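Local atomic coordinates of SPbeta prophage-derived uncharacterized protein YomS (Bacillus subtilis, PDB entry 6I5O), a protein that is of unknown function but is encoded by the SPbeta prophage, where it probably belongs to the lytic cassette. Residues 80-84 with 85-89. Numbering follows the deposited sequence.
Sequences SSTLN and TNEYW
Thr82 and Glu87 run past each other in opposite directions, and the threonine hydroxyl donates a hydrogen bond to the carboxylate, Thr82 OG1 to Glu87 OE1 at 2.7 Å. The hydroxyl arrives on the syn side of OE1, 23° out of the carboxylate plane. The opposite face of that plane receives the indole of Trp89, whose NE1 donates a hydrogen bond to Glu87 OE1 at 2.8 Å; this N-H comes from above the carboxylate, 52° out of its plane, whereas the oxygen itself lies close to the plane of the indole, at its edge. Two donors on opposite faces thus grip one buried oxygen, which should restrict rotation of the carboxylate. The Thr82 hydroxyl can reach it because OG1 stands anti to the backbone N (chi1 -174°). Thr82 OG1 in turn accepts from Asn84 N at 3.0 Å, forming an ST turn just after strand 81-82; a G1 beta bulge at Asn86 and Glu87, both facing Ile45, starts the return along strand 87-92. A water donates to both Thr82 OG1 and Glu87 OE2, the latter at 2.8 Å. Beyond the polar cluster, Thr82 CB packs obliquely against Trp89 CZ2 at 3.9 Å, and the indole also meets the ring of Phe56 from strand 51-59.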
loop_
_atom_site.group_PDB
_atom_site.type_symbol
_atom_site.label_atom_id
_atom_site.label_comp_id
_atom_site.label_asym_id
_atom_site.label_seq_id
_atom_site.Cartn_x
_atom_site.Cartn_y
_atom_site.Cartn_z
ATOM N N SER A 80 14.065 1.923 14.907
ATOM C CA SER A 80 14.709 0.602 14.921
ATOM C C SER A 80 14.962 0.154 16.360
ATOM O O SER A 80 15.618 -0.867 16.536
ATOM C CB SER A 80 15.966 0.559 14.106
ATOM O OG SER A 80 16.876 1.527 14.557
ATOM N N SER A 81 14.433 0.860 17.337
ATOM C CA SER A 81 14.600 0.470 18.755
ATOM C C SER A 81 13.550 1.201 19.560
ATOM O O SER A 81 12.954 2.157 19.064
ATOM C CB SER A 81 15.974 0.771 19.265
ATOM O OG SER A 81 16.254 2.168 19.231
ATOM N N THR A 82 13.403 0.819 20.819
ATOM C CA THR A 82 12.533 1.596 21.718
ATOM C C THR A 82 13.020 1.464 23.156
ATOM O O THR A 82 13.587 0.409 23.543
ATOM C CB THR A 82 11.065 1.161 21.614
ATOM O OG1 THR A 82 10.303 2.068 22.418
ATOM C CG2 THR A 82 10.800 -0.253 22.060
ATOM N N LEU A 83 12.790 2.512 23.908
ATOM C CA LEU A 83 13.013 2.556 25.368
ATOM C C LEU A 83 11.697 2.421 26.111
ATOM O O LEU A 83 11.726 2.520 27.357
ATOM C CB LEU A 83 13.671 3.889 25.732
ATOM C CG LEU A 83 15.042 4.096 25.110
ATOM C CD1 LEU A 83 15.612 5.436 25.443
ATOM C CD2 LEU A 83 15.992 2.988 25.517
ATOM N N ASN A 84 10.585 2.243 25.411
ATOM C CA ASN A 84 9.254 2.282 26.039
ATOM C C ASN A 84 8.662 0.878 26.125
ATOM O O ASN A 84 9.056 -0.013 25.395
ATOM C CB ASN A 84 8.309 3.205 25.275
ATOM C CG ASN A 84 8.777 4.630 25.334
ATOM O OD1 ASN A 84 8.714 5.299 24.301
ATOM N ND2 ASN A 84 9.205 5.125 26.458
ATOM N N THR A 85 7.676 0.736 26.988
ATOM C CA THR A 85 6.839 -0.471 27.079
ATOM C C THR A 85 5.441 -0.081 26.595
ATOM O O THR A 85 5.154 1.132 26.406
ATOM C CB THR A 85 6.871 -1.046 28.505
ATOM O OG1 THR A 85 6.242 -2.351 28.477
ATOM C CG2 THR A 85 6.235 -0.093 29.497
ATOM N N ASN A 86 4.579 -1.070 26.484
ATOM C CA ASN A 86 3.176 -0.890 26.035
ATOM C C ASN A 86 3.154 -0.232 24.648
ATOM O O ASN A 86 2.551 0.874 24.498
ATOM C CB ASN A 86 2.335 -0.137 27.059
ATOM C CG ASN A 86 0.869 -0.195 26.675
ATOM O OD1 ASN A 86 0.489 -1.106 25.945
ATOM N ND2 ASN A 86 0.086 0.743 27.182
ATOM N N GLU A 87 3.821 -0.864 23.712
ATOM C CA GLU A 87 3.852 -0.340 22.329
ATOM C C GLU A 87 3.695 -1.488 21.353
ATOM O O GLU A 87 4.198 -2.615 21.591
ATOM C CB GLU A 87 5.198 0.300 21.970
ATOM C CG GLU A 87 5.463 1.579 22.663
ATOM C CD GLU A 87 6.778 2.230 22.264
ATOM O OE1 GLU A 87 7.734 1.511 21.942
ATOM O OE2 GLU A 87 6.805 3.465 22.381
ATOM N N TYR A 88 3.031 -1.165 20.235
ATOM C CA TYR A 88 3.007 -2.028 19.046
ATOM C C TYR A 88 3.912 -1.409 17.976
ATOM O O TYR A 88 3.811 -0.184 17.696
ATOM C CB TYR A 88 1.595 -2.135 18.483
ATOM C CG TYR A 88 0.665 -2.966 19.337
ATOM C CD1 TYR A 88 0.546 -4.341 19.203
ATOM C CD2 TYR A 88 -0.182 -2.321 20.204
ATOM C CE1 TYR A 88 -0.350 -5.085 19.959
ATOM C CE2 TYR A 88 -1.087 -3.050 20.963
ATOM C CZ TYR A 88 -1.178 -4.409 20.855
ATOM O OH TYR A 88 -2.105 -5.091 21.599
ATOM N N TRP A 89 4.684 -2.267 17.310
ATOM C CA TRP A 89 5.532 -1.839 16.183
ATOM C C TRP A 89 5.243 -2.738 14.993
ATOM O O TRP A 89 5.259 -3.982 15.114
ATOM C CB TRP A 89 7.001 -1.942 16.560
ATOM C CG TRP A 89 7.442 -0.923 17.534
ATOM C CD1 TRP A 89 7.380 -1.010 18.899
ATOM C CD2 TRP A 89 8.020 0.349 17.244
ATOM N NE1 TRP A 89 7.852 0.147 19.459
ATOM C CE2 TRP A 89 8.248 0.993 18.460
ATOM C CE3 TRP A 89 8.358 1.015 16.049
ATOM C CZ2 TRP A 89 8.841 2.248 18.548
ATOM C CZ3 TRP A 89 8.916 2.267 16.125
ATOM C CH2 TRP A 89 9.191 2.854 17.366
HETATM O O HOH W 1 8.987 4.785 21.332
#